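Local coordinates for protein tryptophan decarboxylase 1 (Oryza sativa subsp. japonica, PDB 6KHO) that decarboxylates L-tryptophan to tryptamine and 5-hydroxy-L-tryptophan to serotonin, using pyridoxal 5'-phosphate as cofactor in a homodimer, at residues S106-A112 against H329-C335; D116-M122 against R383-K388. Numbering follows the deposited sequence.

Interaction 1 (S106-A112 against H329-C335). With PLP (pyridoxal-5'-phosphate), chain C.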
loop_
_atom_site.group_PDB
_atom_site.type_symbol
_atom_site.label_atom_id
_atom_site.label_comp_id
_atom_site.label_asym_id
_atom_site.label_seq_id
_atom_site.Cartn_x
_atom_site.Cartn_y
_atom_site.Cartn_z
ATOM N N SER A 106 -16.206 -0.279 7.184
ATOM C CA SER A 106 -14.980 0.514 7.132
ATOM C C SER A 106 -15.252 1.761 7.968
ATOM O O SER A 106 -15.650 2.800 7.441
ATOM C CB SER A 106 -14.596 0.840 5.693
ATOM O OG SER A 106 -15.676 1.440 4.985
ATOM N N THR A 107 -15.063 1.650 9.289
ATOM C CA THR A 107 -15.441 2.751 10.167
ATOM C C THR A 107 -14.476 3.917 9.976
ATOM O O THR A 107 -13.308 3.736 9.624
ATOM C CB THR A 107 -15.496 2.309 11.640
ATOM O OG1 THR A 107 -14.189 1.953 12.139
ATOM C CG2 THR A 107 -16.443 1.111 11.806
ATOM N N ASN A 108 -14.992 5.130 10.154
ATOM C CA ASN A 108 -14.264 6.329 9.765
ATOM C C ASN A 108 -14.542 7.435 10.779
ATOM O O ASN A 108 -15.424 7.319 11.638
ATOM C CB ASN A 108 -14.663 6.755 8.336
ATOM C CG ASN A 108 -13.523 7.393 7.567
ATOM O OD1 ASN A 108 -12.459 7.689 8.122
ATOM N ND2 ASN A 108 -13.745 7.617 6.269
ATOM N N SER A 109 -13.786 8.529 10.665
ATOM C CA SER A 109 -13.957 9.650 11.580
ATOM C C SER A 109 -13.385 10.908 10.947
ATOM O O SER A 109 -12.490 10.845 10.096
ATOM C CB SER A 109 -13.285 9.387 12.935
ATOM O OG SER A 109 -11.864 9.305 12.810
ATOM N N ALA A 110 -13.909 12.056 11.384
ATOM C CA ALA A 110 -13.420 13.333 10.863
ATOM C C ALA A 110 -11.932 13.515 11.143
ATOM O O ALA A 110 -11.194 14.023 10.291
ATOM C CB ALA A 110 -14.228 14.485 11.459
ATOM N N ALA A 111 -11.468 13.079 12.321
ATOM C CA ALA A 111 -10.049 13.212 12.648
ATOM C C ALA A 111 -9.176 12.403 11.693
ATOM O O ALA A 111 -8.104 12.865 11.282
ATOM C CB ALA A 111 -9.788 12.780 14.091
ATOM N N ALA A 112 -9.616 11.198 11.330
ATOM C CA ALA A 112 -8.803 10.351 10.462
ATOM C C ALA A 112 -8.755 10.893 9.043
ATOM O O ALA A 112 -7.694 10.889 8.409
ATOM C CB ALA A 112 -9.336 8.916 10.456
ATOM N N HIS A 329 -8.303 0.245 10.186
ATOM C CA HIS A 329 -9.231 0.619 9.122
ATOM C C HIS A 329 -10.443 -0.299 9.040
ATOM O O HIS A 329 -11.302 -0.089 8.177
ATOM C CB HIS A 329 -8.515 0.730 7.760
ATOM C CG HIS A 329 -8.128 -0.576 7.128
ATOM N ND1 HIS A 329 -6.874 -0.785 6.594
ATOM C CD2 HIS A 329 -8.837 -1.702 6.867
ATOM C CE1 HIS A 329 -6.817 -1.994 6.061
ATOM N NE2 HIS A 329 -7.995 -2.572 6.216
ATOM N N LYS A 330 -10.549 -1.290 9.921
ATOM C CA LYS A 330 -11.813 -1.996 10.079
ATOM C C LYS A 330 -12.640 -1.290 11.141
ATOM O O LYS A 330 -13.516 -0.489 10.812
ATOM C CB LYS A 330 -11.587 -3.462 10.460
ATOM C CG LYS A 330 -10.894 -4.245 9.382
ATOM C CD LYS A 330 -11.854 -5.098 8.616
ATOM C CE LYS A 330 -11.176 -6.385 8.217
ATOM N NZ LYS A 330 -11.463 -6.708 6.811
ATOM N N TRP A 331 -12.318 -1.524 12.413
ATOM C CA TRP A 331 -13.193 -1.151 13.520
ATOM C C TRP A 331 -12.588 -0.084 14.438
ATOM O O TRP A 331 -12.982 0.014 15.604
ATOM C CB TRP A 331 -13.539 -2.418 14.319
ATOM C CG TRP A 331 -14.821 -2.377 15.110
ATOM C CD1 TRP A 331 -15.764 -1.379 15.129
ATOM C CD2 TRP A 331 -15.292 -3.390 16.007
ATOM N NE1 TRP A 331 -16.797 -1.722 15.985
ATOM C CE2 TRP A 331 -16.523 -2.946 16.538
ATOM C CE3 TRP A 331 -14.790 -4.642 16.410
ATOM C CZ2 TRP A 331 -17.258 -3.709 17.451
ATOM C CZ3 TRP A 331 -15.514 -5.389 17.313
ATOM C CH2 TRP A 331 -16.735 -4.924 17.824
ATOM N N LEU A 332 -11.649 0.729 13.963
ATOM C CA LEU A 332 -11.106 1.762 14.850
ATOM C C LEU A 332 -11.107 3.142 14.185
ATOM O O LEU A 332 -10.197 3.956 14.388
ATOM C CB LEU A 332 -9.710 1.382 15.341
ATOM C CG LEU A 332 -9.330 1.950 16.712
ATOM C CD1 LEU A 332 -10.214 1.343 17.796
ATOM C CD2 LEU A 332 -7.847 1.731 17.019
ATOM N N MET A 333 -12.135 3.419 13.373
ATOM C CA MET A 333 -12.461 4.771 12.888
ATOM C C MET A 333 -11.319 5.440 12.129
ATOM O O MET A 333 -11.213 6.670 12.119
ATOM C CB MET A 333 -12.903 5.675 14.039
ATOM C CG MET A 333 -14.324 5.380 14.508
ATOM S SD MET A 333 -14.753 6.314 15.980
ATOM C CE MET A 333 -13.792 5.457 17.177
ATOM N N THR A 334 -10.470 4.652 11.482
ATOM C CA THR A 334 -9.347 5.161 10.704
ATOM C C THR A 334 -9.537 4.722 9.258
ATOM O O THR A 334 -9.581 3.521 8.982
ATOM C CB THR A 334 -8.026 4.621 11.260
ATOM O OG1 THR A 334 -7.886 4.978 12.649
ATOM C CG2 THR A 334 -6.858 5.179 10.488
ATOM N N CYS A 335 -9.656 5.675 8.333
ATOM C CA CYS A 335 -9.943 5.305 6.949
ATOM C C CYS A 335 -8.807 4.461 6.357
ATOM O O CYS A 335 -7.647 4.545 6.781
ATOM C CB CYS A 335 -10.168 6.564 6.091
ATOM S SG CYS A 335 -8.764 7.757 6.059
HETATM N N1 PLP C . -8.242 -11.198 7.907
HETATM C C2 PLP C . -9.390 -10.907 8.616
HETATM C C2A PLP C . -9.769 -11.678 9.842
HETATM C C3 PLP C . -10.221 -9.884 8.188
HETATM O O3 PLP C . -11.357 -9.597 8.896
HETATM C C4 PLP C . -9.895 -9.141 7.059
HETATM C C4A PLP C . -10.564 -7.819 6.815
HETATM C C5 PLP C . -8.742 -9.434 6.346
HETATM C C6 PLP C . -7.916 -10.471 6.773
HETATM C C5A PLP C . -8.445 -8.606 5.113
HETATM O O4P PLP C . -7.134 -8.767 4.625
HETATM P P PLP C . -6.425 -7.607 3.735
HETATM O O1P PLP C . -7.337 -7.159 2.625
HETATM O O2P PLP C . -5.141 -8.190 3.201
HETATM O O3P PLP C . -6.117 -6.378 4.572
HETATM O O HOH W 1 -12.019 2.412 7.477
#
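Hydrogen bonding to the backbone dominates this buried contact, and Thr107 lies at its centre. Its N donates to Lys330 O (3.0 Å); its OG1 donates to the same Lys330 O (2.9 Å) and accepts from Met333 N (2.8 Å). A threonine hydroxyl, able to give and receive at once, thus bridges the turn that follows the cofactor lysine. Met333 has positive phi and psi, and this bend sends its carbonyl to Ser109, whose OG donates to Met333 O (2.8 Å). The same OG N-caps helix 110-122 by accepting from Ala112 N (3.3 Å), so a small hydroxyl residue serves both purposes. Water 1 bridges the two backbones, lying 2.8 Å from Thr107 O and 2.7 Å from His329 O.

Van der Waals contacts fill the remainder. The small Ala112 lets the backbone come close, with CB 3.4 Å from Met333 O and 3.8 Å from Thr334 CA; Met333 CG lies 3.6 Å from Asn108 O, and Asn108 OD1 touches Cys335 CB at 3.3 Å. Asn108 ND2 meanwhile hydrogen-bonds Ser120 O of the second subunit, placing the contact at the dimer interface.

The CA-to-CB bond of Lys330 points away from 106-112, and its NZ is joined covalently to PLP C4A (1.4 Å), while Trp331 stacks on Tyr301 and its NE1 hydrogen-bonds Asp408 OD2. The linkage is consistent with the internal aldimine of a group II, PLP-dependent decarboxylase: the backbone around the cofactor lysine is held by the loop that follows Phe104, a serotonin-binding residue.

Interaction 2 (D116-M122 against R383-K388)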
loop_
_atom_site.group_PDB
_atom_site.type_symbol
_atom_site.label_atom_id
_atom_site.label_comp_id
_atom_site.label_asym_id
_atom_site.label_seq_id
_atom_site.Cartn_x
_atom_site.Cartn_y
_atom_site.Cartn_z
ATOM N N ASP A 116 -5.396 12.126 7.139
ATOM C CA ASP A 116 -4.945 11.618 5.852
ATOM C C ASP A 116 -4.872 12.713 4.802
ATOM O O ASP A 116 -3.986 12.676 3.941
ATOM C CB ASP A 116 -5.826 10.479 5.359
ATOM C CG ASP A 116 -5.071 9.158 5.335
ATOM O OD1 ASP A 116 -3.918 9.124 5.854
ATOM O OD2 ASP A 116 -5.602 8.164 4.802
ATOM N N LEU A 117 -5.779 13.687 4.854
ATOM C CA LEU A 117 -5.681 14.840 3.961
ATOM C C LEU A 117 -4.375 15.598 4.178
ATOM O O LEU A 117 -3.680 15.958 3.217
ATOM C CB LEU A 117 -6.889 15.755 4.177
ATOM C CG LEU A 117 -6.890 17.187 3.642
ATOM C CD1 LEU A 117 -6.758 17.227 2.129
ATOM C CD2 LEU A 117 -8.169 17.899 4.106
ATOM N N ILE A 118 -4.018 15.842 5.438
ATOM C CA ILE A 118 -2.770 16.547 5.718
ATOM C C ILE A 118 -1.573 15.736 5.222
ATOM O O ILE A 118 -0.648 16.282 4.605
ATOM C CB ILE A 118 -2.690 16.886 7.218
ATOM C CG1 ILE A 118 -3.755 17.953 7.532
ATOM C CG2 ILE A 118 -1.304 17.409 7.577
ATOM C CD1 ILE A 118 -4.036 18.196 9.026
ATOM N N ALA A 119 -1.599 14.415 5.423
ATOM C CA ALA A 119 -0.486 13.593 4.963
ATOM C C ALA A 119 -0.370 13.629 3.445
ATOM O O ALA A 119 0.741 13.707 2.904
ATOM C CB ALA A 119 -0.647 12.158 5.470
ATOM N N SER A 120 -1.510 13.616 2.743
ATOM C CA SER A 120 -1.501 13.660 1.280
ATOM C C SER A 120 -0.941 14.972 0.761
ATOM O O SER A 120 -0.346 15.007 -0.320
ATOM C CB SER A 120 -2.918 13.494 0.718
ATOM O OG SER A 120 -3.412 12.202 0.929
ATOM N N ALA A 121 -1.139 16.065 1.500
ATOM C CA ALA A 121 -0.667 17.352 1.010
ATOM C C ALA A 121 0.821 17.545 1.270
ATOM O O ALA A 121 1.549 18.058 0.408
ATOM C CB ALA A 121 -1.479 18.478 1.653
ATOM N N MET A 122 1.287 17.168 2.461
ATOM C CA MET A 122 2.716 17.237 2.735
ATOM C C MET A 122 3.479 16.235 1.876
ATOM O O MET A 122 4.575 16.535 1.377
ATOM C CB MET A 122 2.956 17.006 4.226
ATOM C CG MET A 122 2.300 18.129 5.056
ATOM S SD MET A 122 2.777 18.105 6.790
ATOM C CE MET A 122 2.450 16.396 7.200
ATOM N N ARG A 383 3.722 6.284 2.658
ATOM C CA ARG A 383 2.972 7.433 3.145
ATOM C C ARG A 383 3.156 7.608 4.651
ATOM O O ARG A 383 3.508 6.681 5.378
ATOM C CB ARG A 383 1.466 7.263 2.884
ATOM C CG ARG A 383 1.019 7.490 1.461
ATOM C CD ARG A 383 -0.501 7.264 1.336
ATOM N NE ARG A 383 -1.260 8.079 2.285
ATOM C CZ ARG A 383 -1.665 9.318 2.056
ATOM N NH1 ARG A 383 -1.394 9.922 0.892
ATOM N NH2 ARG A 383 -2.353 9.957 2.992
ATOM N N PHE A 384 2.862 8.824 5.110
ATOM C CA PHE A 384 2.808 9.182 6.529
ATOM C C PHE A 384 1.469 8.713 7.118
ATOM O O PHE A 384 0.572 9.501 7.421
ATOM C CB PHE A 384 3.001 10.692 6.645
ATOM C CG PHE A 384 3.164 11.214 8.054
ATOM C CD1 PHE A 384 3.164 10.366 9.156
ATOM C CD2 PHE A 384 3.306 12.578 8.261
ATOM C CE1 PHE A 384 3.311 10.873 10.435
ATOM C CE2 PHE A 384 3.453 13.095 9.536
ATOM C CZ PHE A 384 3.448 12.245 10.623
ATOM N N ARG A 385 1.336 7.386 7.269
ATOM C CA ARG A 385 0.103 6.807 7.810
ATOM C C ARG A 385 -0.027 6.988 9.307
ATOM O O ARG A 385 -1.140 6.890 9.833
ATOM C CB ARG A 385 0.008 5.305 7.529
ATOM C CG ARG A 385 0.044 4.932 6.076
ATOM C CD ARG A 385 -0.539 3.525 5.812
ATOM N NE ARG A 385 -1.048 3.584 4.457
ATOM C CZ ARG A 385 -0.348 3.229 3.389
ATOM N NH1 ARG A 385 0.862 2.693 3.547
ATOM N NH2 ARG A 385 -0.877 3.391 2.170
ATOM N N GLY A 386 1.081 7.215 10.007
ATOM C CA GLY A 386 1.001 7.403 11.444
ATOM C C GLY A 386 0.157 8.597 11.838
ATOM O O GLY A 386 -0.440 8.602 12.914
ATOM N N LEU A 387 0.068 9.606 10.964
ATOM C CA LEU A 387 -0.587 10.852 11.339
ATOM C C LEU A 387 -2.069 10.632 11.634
ATOM O O LEU A 387 -2.575 11.076 12.674
ATOM C CB LEU A 387 -0.390 11.898 10.237
ATOM C CG LEU A 387 -0.904 13.303 10.567
ATOM C CD1 LEU A 387 -0.203 13.857 11.804
ATOM C CD2 LEU A 387 -0.698 14.243 9.386
ATOM N N LYS A 388 -2.787 9.947 10.736
ATOM C CA LYS A 388 -4.224 9.795 10.955
ATOM C C LYS A 388 -4.508 8.925 12.172
ATOM O O LYS A 388 -5.458 9.190 12.917
ATOM C CB LYS A 388 -4.910 9.226 9.711
ATOM C CG LYS A 388 -4.496 7.809 9.331
ATOM C CD LYS A 388 -5.205 7.380 8.053
ATOM C CE LYS A 388 -4.506 6.190 7.404
ATOM N NZ LYS A 388 -5.203 5.783 6.139
HETATM O O HOH W 2 -2.075 9.824 7.708
HETATM O O HOH W 3 2.831 11.034 3.170
#
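Leu387 lays its CD2 methyl against Ile118, 3.7 Å from CG2, and also reaches Met122 CE at 4.4 Å. Met122 CE in turn meets the edge of the Phe384 ring, 4.1 Å from CD2; a flexible thioether chain suits this gap between ring and leucine. Between these larger groups Ala119 offers only a methyl, so the backbone of 383-388 can approach closely: Ala119 CB is 3.5 Å from Phe384 O and 4.1 Å from Phe384 CB.

Beside this apolar patch runs a salt-bridge network centred on Asp116. Its OD2 pairs with Lys388 NZ at 2.8 Å, whereas OD1 makes a weaker bridge to Arg383 NH2 at 3.4 Å. The planar guanidinium also donates from NH1 to Ser120 OG (3.0 Å) and, weakly, from NH2 to Asp116 O (3.3 Å); the strongest polar partner of Arg383 lies outside, Leu336 O of the second subunit, which accepts from NH1. Phe384 centres an inverse gamma turn, and water 2 joins its O (2.7 Å) to Asp116 OD1 (2.7 Å) and Lys388 N (3.1 Å).

The contact thus docks the C-terminal half of helix 110-122 on the loop leading into helix 386-420 and on that helix's first turn. Helix 133-149 packs Ala135 and Met138 on Phe384, with Met138 also touching Leu387, while Ile41 of the second subunit packs on Leu117 and Ala121.

Helix 110-122 joins the two contacts: interaction 1 uses its capped start and the loop before it, interaction 2 its later turns. Their centres lie 14 Å apart. Along the chain the segments alternate, in the order 106-112, 116-122, 329-335 and 383-388. In space, 329-335 packs at the start of the helix and 383-388 along its later turns. The contacts touch directly: Lys388 NZ probably hydrogen-bonds Cys335 O (2.8 Å), and Cys335 SG packs on Asp116 OD2 (3.4 Å). Both reach the second subunit. Lys330 carries PLP in its own subunit, whereas Gly381, just before 383-388, binds the PLP of the partner, so this region connects both active sites of the dimer.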